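Sesquisabinene B synthase 2 from Santalum album probably converts farnesyl diphosphate into the sesquiterpene sesquisabinene B, with magnesium or manganese as cofactor. One contact in two of its structures: PDB 6A2D (chain A, 1.96 Å), residues K382-Q387 and F419-V424, and PDB 6A2C (chain B, 1.94 Å), residues K382-Q387 and F419-V424. Structure 2 is superposed on structure 1 by the backbone atoms of these residues (RMSD 0.07 Å); each is numbered along its deposited sequence.

Structure 1 (6A2D). With 6R2 ([bis(chloranyl)-[oxidanyl-[(2~{E},6~{E})-3,7,11-trimethyldodeca-2,6,10-trienoxy]phosphoryl]methyl]phosphonic acid), chain C.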
loop_
_atom_site.group_PDB
_atom_site.type_symbol
_atom_site.label_atom_id
_atom_site.label_comp_id
_atom_site.label_asym_id
_atom_site.label_seq_id
_atom_site.Cartn_x
_atom_site.Cartn_y
_atom_site.Cartn_z
ATOM N N LYS A 382 -15.736 -6.261 -14.960
ATOM C CA LYS A 382 -16.938 -6.031 -15.795
ATOM C C LYS A 382 -17.215 -4.529 -15.930
ATOM O O LYS A 382 -17.465 -4.085 -17.057
ATOM C CB LYS A 382 -18.124 -6.785 -15.185
ATOM C CG LYS A 382 -19.436 -6.544 -15.871
ATOM C CD LYS A 382 -19.435 -6.916 -17.304
ATOM C CE LYS A 382 -20.834 -6.765 -17.864
ATOM N NZ LYS A 382 -20.924 -7.330 -19.221
ATOM N N VAL A 383 -17.149 -3.754 -14.851
ATOM C CA VAL A 383 -17.453 -2.299 -14.977
ATOM C C VAL A 383 -16.346 -1.603 -15.752
ATOM O O VAL A 383 -16.666 -0.707 -16.533
ATOM C CB VAL A 383 -17.741 -1.613 -13.638
ATOM C CG1 VAL A 383 -19.008 -2.182 -13.056
ATOM C CG2 VAL A 383 -16.591 -1.681 -12.666
ATOM N N TRP A 384 -15.106 -2.035 -15.628
ATOM C CA TRP A 384 -14.027 -1.512 -16.514
ATOM C C TRP A 384 -14.265 -1.877 -17.978
ATOM O O TRP A 384 -14.147 -0.984 -18.844
ATOM C CB TRP A 384 -12.662 -1.949 -15.999
ATOM C CG TRP A 384 -12.154 -1.012 -14.954
ATOM C CD1 TRP A 384 -12.160 -1.197 -13.594
ATOM C CD2 TRP A 384 -11.635 0.304 -15.180
ATOM N NE1 TRP A 384 -11.618 -0.102 -12.975
ATOM C CE2 TRP A 384 -11.269 0.823 -13.921
ATOM C CE3 TRP A 384 -11.389 1.072 -16.326
ATOM C CZ2 TRP A 384 -10.690 2.084 -13.781
ATOM C CZ3 TRP A 384 -10.820 2.315 -16.181
ATOM C CH2 TRP A 384 -10.477 2.812 -14.925
ATOM N N SER A 385 -14.690 -3.103 -18.262
ATOM C CA SER A 385 -15.006 -3.511 -19.644
ATOM C C SER A 385 -16.180 -2.667 -20.192
ATOM O O SER A 385 -16.033 -2.102 -21.264
ATOM C CB SER A 385 -15.317 -4.980 -19.723
ATOM O OG SER A 385 -15.792 -5.251 -21.004
ATOM N N ASP A 386 -17.240 -2.470 -19.414
ATOM C CA ASP A 386 -18.371 -1.591 -19.805
ATOM C C ASP A 386 -17.852 -0.182 -20.103
ATOM O O ASP A 386 -18.185 0.393 -21.150
ATOM C CB ASP A 386 -19.432 -1.545 -18.718
ATOM C CG ASP A 386 -20.215 -2.827 -18.577
ATOM O OD1 ASP A 386 -20.024 -3.710 -19.440
ATOM O OD2 ASP A 386 -20.982 -2.930 -17.602
ATOM N N GLN A 387 -17.034 0.364 -19.229
ATOM C CA GLN A 387 -16.536 1.743 -19.378
ATOM C C GLN A 387 -15.720 1.902 -20.675
ATOM O O GLN A 387 -15.943 2.880 -21.393
ATOM C CB GLN A 387 -15.664 2.141 -18.208
ATOM C CG GLN A 387 -15.426 3.630 -18.175
ATOM C CD GLN A 387 -14.663 3.979 -16.928
ATOM O OE1 GLN A 387 -14.953 3.445 -15.861
ATOM N NE2 GLN A 387 -13.604 4.777 -17.083
ATOM N N PHE A 419 -19.300 6.931 -13.536
ATOM C CA PHE A 419 -20.059 6.802 -12.263
ATOM C C PHE A 419 -20.731 5.440 -12.127
ATOM O O PHE A 419 -20.851 4.958 -11.012
ATOM C CB PHE A 419 -21.002 7.985 -12.020
ATOM C CG PHE A 419 -20.240 9.181 -11.525
ATOM C CD1 PHE A 419 -19.775 9.232 -10.215
ATOM C CD2 PHE A 419 -19.798 10.134 -12.402
ATOM C CE1 PHE A 419 -18.920 10.246 -9.798
ATOM C CE2 PHE A 419 -18.984 11.169 -11.971
ATOM C CZ PHE A 419 -18.550 11.227 -10.671
ATOM N N PRO A 420 -21.138 4.708 -13.189
ATOM C CA PRO A 420 -21.533 3.315 -12.993
ATOM C C PRO A 420 -20.395 2.481 -12.392
ATOM O O PRO A 420 -20.636 1.785 -11.418
ATOM C CB PRO A 420 -21.978 2.846 -14.370
ATOM C CG PRO A 420 -22.416 4.172 -15.004
ATOM C CD PRO A 420 -21.338 5.149 -14.566
ATOM N N ASN A 421 -19.187 2.701 -12.855
ATOM C CA ASN A 421 -17.973 2.038 -12.319
ATOM C C ASN A 421 -17.857 2.400 -10.837
ATOM O O ASN A 421 -17.860 1.496 -9.967
ATOM C CB ASN A 421 -16.767 2.446 -13.166
ATOM C CG ASN A 421 -15.503 1.719 -12.808
ATOM O OD1 ASN A 421 -15.360 1.192 -11.688
ATOM N ND2 ASN A 421 -14.559 1.721 -13.744
ATOM N N LEU A 422 -17.785 3.696 -10.543
ATOM C CA LEU A 422 -17.571 4.167 -9.164
ATOM C C LEU A 422 -18.692 3.680 -8.266
ATOM O O LEU A 422 -18.372 3.283 -7.132
ATOM C CB LEU A 422 -17.453 5.693 -9.168
ATOM C CG LEU A 422 -16.165 6.188 -9.807
ATOM C CD1 LEU A 422 -16.197 7.662 -10.172
ATOM C CD2 LEU A 422 -14.995 5.878 -8.909
ATOM N N LEU A 423 -19.947 3.760 -8.701
ATOM C CA LEU A 423 -21.099 3.454 -7.810
ATOM C C LEU A 423 -21.239 1.937 -7.632
ATOM O O LEU A 423 -21.433 1.502 -6.490
ATOM C CB LEU A 423 -22.375 4.057 -8.387
ATOM C CG LEU A 423 -22.538 5.561 -8.205
ATOM C CD1 LEU A 423 -23.773 6.031 -8.922
ATOM C CD2 LEU A 423 -22.662 5.928 -6.747
ATOM N N VAL A 424 -21.191 1.144 -8.717
ATOM C CA VAL A 424 -21.223 -0.343 -8.572
ATOM C C VAL A 424 -20.096 -0.780 -7.626
ATOM O O VAL A 424 -20.320 -1.614 -6.741
ATOM C CB VAL A 424 -21.129 -1.017 -9.929
ATOM C CG1 VAL A 424 -20.927 -2.502 -9.803
ATOM C CG2 VAL A 424 -22.344 -0.694 -10.761
HETATM O OAG 6R2 C . -16.174 12.608 -21.689
HETATM P PAY 6R2 C . -14.781 13.282 -21.455
HETATM O OAH 6R2 C . -14.724 14.701 -22.294
HETATM O OAE 6R2 C . -13.540 12.425 -21.721
HETATM C CAX 6R2 C . -14.677 13.756 -19.715
HETATM CL CLJ 6R2 C . -14.660 12.235 -18.841
HETATM CL CLK 6R2 C . -16.086 14.694 -19.214
HETATM P PAZ 6R2 C . -13.127 14.705 -19.327
HETATM O OAI 6R2 C . -13.518 16.242 -19.587
HETATM O OAF 6R2 C . -11.969 14.154 -20.138
HETATM O OAT 6R2 C . -12.830 14.453 -17.741
HETATM C CAQ 6R2 C . -13.205 15.328 -16.704
HETATM C CAN 6R2 C . -14.388 14.670 -16.040
HETATM C CAW 6R2 C . -14.318 14.100 -14.628
HETATM C CAD 6R2 C . -13.084 14.361 -13.752
HETATM C CAS 6R2 C . -15.601 13.528 -13.996
HETATM C CAP 6R2 C . -15.341 12.107 -13.577
HETATM C CAM 6R2 C . -14.621 12.261 -12.237
HETATM C CAV 6R2 C . -13.783 11.163 -11.656
HETATM C CAC 6R2 C . -13.538 9.872 -12.438
HETATM C CAR 6R2 C . -13.063 11.448 -10.390
HETATM C CAO 6R2 C . -13.390 10.444 -9.358
HETATM C CAL 6R2 C . -14.714 10.720 -8.750
HETATM C CAU 6R2 C . -15.112 10.053 -7.432
HETATM C CAB 6R2 C . -14.199 9.209 -6.574
HETATM C CAA 6R2 C . -16.493 10.300 -6.904
#
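Asn421 ND2 gives an N-H to Gln387 OE1 at 2.8 Å, with an angle of 160° at the hydrogen, and also sits 3.4 Å from Trp384 CE2, over the centre of the indole face. The two amide planes stand 60° apart, while the Asn421 amide is nearly upright on the ring. Turned -42° about its last bond, the Gln387 carboxamide leaves the plane of CB, CG and CD, and its NE2 is hydrogen-bonded to Tyr391 OH. Asn421 OD1 lies against one methyl of Val383, 3.3 Å from CG2; the other branch, Val383 CG1, meets Val424 CG1 at 3.8 Å. This buried pairing joins the antiparallel helices 377-400 and 419-430 in the all-helical metal-binding domain of a class I terpene synthase, with the Gln387 side chain about 6 Å from that of the magnesium ligand Asp316. On the pocket side the prenyl tail of 6R2 rests on helix 419-430: CAL is 3.7 Å from Leu422 CD1, and methyl CAA 3.8 Å from Phe419 CE1. Arg457 and Lys476 hydrogen-bond to 6R2.

Structure 2 (6A2C). With FPP (farnesyl diphosphate), chain D.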
loop_
_atom_site.group_PDB
_atom_site.type_symbol
_atom_site.label_atom_id
_atom_site.label_comp_id
_atom_site.label_asym_id
_atom_site.label_seq_id
_atom_site.Cartn_x
_atom_site.Cartn_y
_atom_site.Cartn_z
ATOM N N LYS B 382 -15.832 -6.269 -14.934
ATOM C CA LYS B 382 -17.027 -6.023 -15.774
ATOM C C LYS B 382 -17.258 -4.516 -15.931
ATOM O O LYS B 382 -17.484 -4.072 -17.057
ATOM C CB LYS B 382 -18.251 -6.689 -15.147
ATOM C CG LYS B 382 -19.578 -6.428 -15.844
ATOM C CD LYS B 382 -19.614 -6.813 -17.293
ATOM C CE LYS B 382 -21.022 -6.677 -17.844
ATOM N NZ LYS B 382 -21.053 -6.838 -19.309
ATOM N N VAL B 383 -17.190 -3.745 -14.844
ATOM C CA VAL B 383 -17.495 -2.293 -14.959
ATOM C C VAL B 383 -16.369 -1.611 -15.730
ATOM O O VAL B 383 -16.673 -0.713 -16.485
ATOM C CB VAL B 383 -17.767 -1.614 -13.612
ATOM C CG1 VAL B 383 -19.042 -2.146 -13.004
ATOM C CG2 VAL B 383 -16.594 -1.751 -12.656
ATOM N N TRP B 384 -15.137 -2.087 -15.662
ATOM C CA TRP B 384 -14.055 -1.512 -16.518
ATOM C C TRP B 384 -14.299 -1.838 -17.991
ATOM O O TRP B 384 -14.187 -0.923 -18.831
ATOM C CB TRP B 384 -12.676 -1.942 -16.005
ATOM C CG TRP B 384 -12.145 -0.992 -14.970
ATOM C CD1 TRP B 384 -12.126 -1.165 -13.610
ATOM C CD2 TRP B 384 -11.662 0.341 -15.205
ATOM N NE1 TRP B 384 -11.640 -0.043 -12.989
ATOM C CE2 TRP B 384 -11.301 0.878 -13.944
ATOM C CE3 TRP B 384 -11.489 1.126 -16.350
ATOM C CZ2 TRP B 384 -10.754 2.146 -13.810
ATOM C CZ3 TRP B 384 -10.941 2.376 -16.209
ATOM C CH2 TRP B 384 -10.596 2.884 -14.949
ATOM N N SER B 385 -14.647 -3.090 -18.307
ATOM C CA SER B 385 -14.991 -3.502 -19.682
ATOM C C SER B 385 -16.137 -2.634 -20.218
ATOM O O SER B 385 -15.988 -2.075 -21.325
ATOM C CB SER B 385 -15.342 -4.965 -19.732
ATOM O OG SER B 385 -15.814 -5.284 -21.005
ATOM N N ASP B 386 -17.208 -2.465 -19.448
ATOM C CA ASP B 386 -18.362 -1.603 -19.845
ATOM C C ASP B 386 -17.844 -0.183 -20.078
ATOM O O ASP B 386 -18.198 0.439 -21.077
ATOM C CB ASP B 386 -19.462 -1.559 -18.786
ATOM C CG ASP B 386 -20.280 -2.823 -18.625
ATOM O OD1 ASP B 386 -20.135 -3.713 -19.466
ATOM O OD2 ASP B 386 -21.025 -2.904 -17.631
ATOM N N GLN B 387 -17.043 0.347 -19.171
ATOM C CA GLN B 387 -16.574 1.742 -19.337
ATOM C C GLN B 387 -15.688 1.912 -20.585
ATOM O O GLN B 387 -15.843 2.927 -21.322
ATOM C CB GLN B 387 -15.837 2.185 -18.096
ATOM C CG GLN B 387 -15.425 3.628 -18.213
ATOM C CD GLN B 387 -15.083 4.231 -16.884
ATOM O OE1 GLN B 387 -15.147 3.571 -15.842
ATOM N NE2 GLN B 387 -14.783 5.521 -16.932
ATOM N N PHE B 419 -19.342 6.836 -13.554
ATOM C CA PHE B 419 -20.100 6.715 -12.290
ATOM C C PHE B 419 -20.747 5.354 -12.142
ATOM O O PHE B 419 -20.887 4.912 -11.006
ATOM C CB PHE B 419 -21.007 7.915 -12.067
ATOM C CG PHE B 419 -20.195 9.045 -11.507
ATOM C CD1 PHE B 419 -19.777 9.024 -10.190
ATOM C CD2 PHE B 419 -19.666 10.006 -12.348
ATOM C CE1 PHE B 419 -18.905 9.995 -9.708
ATOM C CE2 PHE B 419 -18.840 10.999 -11.865
ATOM C CZ PHE B 419 -18.464 11.000 -10.532
ATOM N N PRO B 420 -21.170 4.639 -13.215
ATOM C CA PRO B 420 -21.537 3.232 -13.046
ATOM C C PRO B 420 -20.389 2.432 -12.413
ATOM O O PRO B 420 -20.648 1.651 -11.482
ATOM C CB PRO B 420 -21.926 2.765 -14.442
ATOM C CG PRO B 420 -22.415 4.058 -15.088
ATOM C CD PRO B 420 -21.453 5.128 -14.569
ATOM N N ASN B 421 -19.172 2.682 -12.857
ATOM C CA ASN B 421 -17.939 2.055 -12.316
ATOM C C ASN B 421 -17.814 2.435 -10.842
ATOM O O ASN B 421 -17.760 1.542 -9.929
ATOM C CB ASN B 421 -16.733 2.476 -13.156
ATOM C CG ASN B 421 -15.441 1.778 -12.792
ATOM O OD1 ASN B 421 -15.312 1.205 -11.703
ATOM N ND2 ASN B 421 -14.476 1.822 -13.711
ATOM N N LEU B 422 -17.738 3.732 -10.566
ATOM C CA LEU B 422 -17.543 4.196 -9.172
ATOM C C LEU B 422 -18.689 3.705 -8.283
ATOM O O LEU B 422 -18.401 3.279 -7.135
ATOM C CB LEU B 422 -17.388 5.728 -9.171
ATOM C CG LEU B 422 -16.061 6.189 -9.754
ATOM C CD1 LEU B 422 -16.041 7.681 -10.080
ATOM C CD2 LEU B 422 -14.941 5.857 -8.777
ATOM N N LEU B 423 -19.937 3.797 -8.734
ATOM C CA LEU B 423 -21.091 3.478 -7.848
ATOM C C LEU B 423 -21.196 1.970 -7.623
ATOM O O LEU B 423 -21.441 1.566 -6.456
ATOM C CB LEU B 423 -22.388 4.069 -8.404
ATOM C CG LEU B 423 -22.534 5.584 -8.203
ATOM C CD1 LEU B 423 -23.774 6.076 -8.889
ATOM C CD2 LEU B 423 -22.595 5.934 -6.711
ATOM N N VAL B 424 -21.107 1.164 -8.683
ATOM C CA VAL B 424 -21.211 -0.312 -8.541
ATOM C C VAL B 424 -20.083 -0.762 -7.626
ATOM O O VAL B 424 -20.323 -1.593 -6.761
ATOM C CB VAL B 424 -21.177 -1.038 -9.884
ATOM C CG1 VAL B 424 -21.069 -2.541 -9.692
ATOM C CG2 VAL B 424 -22.406 -0.680 -10.695
HETATM C C1 FPP D . -12.414 13.841 -16.080
HETATM O O1 FPP D . -12.599 14.868 -17.063
HETATM C C2 FPP D . -13.639 13.459 -15.301
HETATM C C3 FPP D . -14.082 12.206 -15.251
HETATM C C4 FPP D . -13.393 11.082 -15.973
HETATM C C5 FPP D . -15.353 11.834 -14.538
HETATM C C6 FPP D . -15.209 10.796 -13.447
HETATM C C7 FPP D . -14.770 11.377 -12.140
HETATM C C8 FPP D . -13.536 11.435 -11.660
HETATM C C10 FPP D . -12.333 10.981 -12.407
HETATM C C9 FPP D . -13.264 11.930 -10.279
HETATM C C11 FPP D . -13.207 10.782 -9.323
HETATM C C12 FPP D . -14.472 10.574 -8.553
HETATM C C13 FPP D . -14.645 9.890 -7.426
HETATM C C14 FPP D . -15.991 9.667 -6.802
HETATM C C15 FPP D . -13.510 9.277 -6.659
HETATM P PA FPP D . -13.235 14.669 -18.556
HETATM O O1A FPP D . -14.220 15.808 -18.477
HETATM O O2A FPP D . -12.339 14.450 -19.821
HETATM O O3A FPP D . -14.203 13.351 -18.633
HETATM P PB FPP D . -14.891 12.981 -20.146
HETATM O O1B FPP D . -13.768 12.827 -21.184
HETATM O O2B FPP D . -15.655 11.684 -19.958
HETATM O O3B FPP D . -15.816 14.117 -20.472
#
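Gln387 OE1 accepts an N-H from Asn421 ND2 at 2.8 Å, with an angle of 162° at the hydrogen; the same ND2 lies 3.3 Å from Trp384 CE2, over the centre of the indole face. The two amide planes stand 86° apart, and the Asn421 amide is nearly upright on the ring. With OE1 eclipsing CB about the last bond (0°), the Gln387 carboxamide lies in the plane of CB, CG and CD, and NE2 makes a weak hydrogen bond to Tyr391 OH. Asn421 OD1 packs on one methyl of Val383, 3.4 Å from CG2, and the second branch, Val383 CG1, touches Val424 CG1 at 3.9 Å. Facing the pocket, Leu422 and Phe419 touch the farnesyl chain: Leu422 CD1 is 3.6 Å from C12, next to the last double bond, and Phe419 CE2 is 4.0 Å from C6, in the middle of the chain. Arg457 and Lys476 hydrogen-bond to farnesyl diphosphate.

Structure 1 against structure 2
The bound group is what changes: 6R2 in structure 1, farnesyl diphosphate in structure 2, each occupying the same place at least in part. Both have a farnesyl chain, but in 6R2 a dichloromethylene carbon joins the two phosphorus atoms where farnesyl diphosphate has an oxygen. The protein surface under the tail hardly answers. Phe419(A) and Leu422(A) keep their places in Phe419(B) and Leu422(B), and both touch the ligand in either structure. The same carbon of the last double bond is met in both, with Leu422(A) CD1 at 3.7 Å from 6R2 CAL and Leu422(B) CD1 at 3.6 Å from C12 of farnesyl diphosphate.

One side chain in the contact does move, and whether the ligand exchange is behind it stays open. The flat end of Gln387(B) is turned by about 42° about its last bond relative to Gln387(A), with the torsions before it alike. The oxygen keeps its partner: Asn421(A) ND2 to Gln387(A) OE1 and Asn421(B) ND2 to Gln387(B) OE1 are both 2.8 Å, and Asn421(A), Trp384(A) and their counterparts hold their positions. The carboxamide therefore twists with this bond intact, redirecting mainly the nitrogen: NE2 of Gln387(B) leaves the place that NE2 of Gln387(A) has.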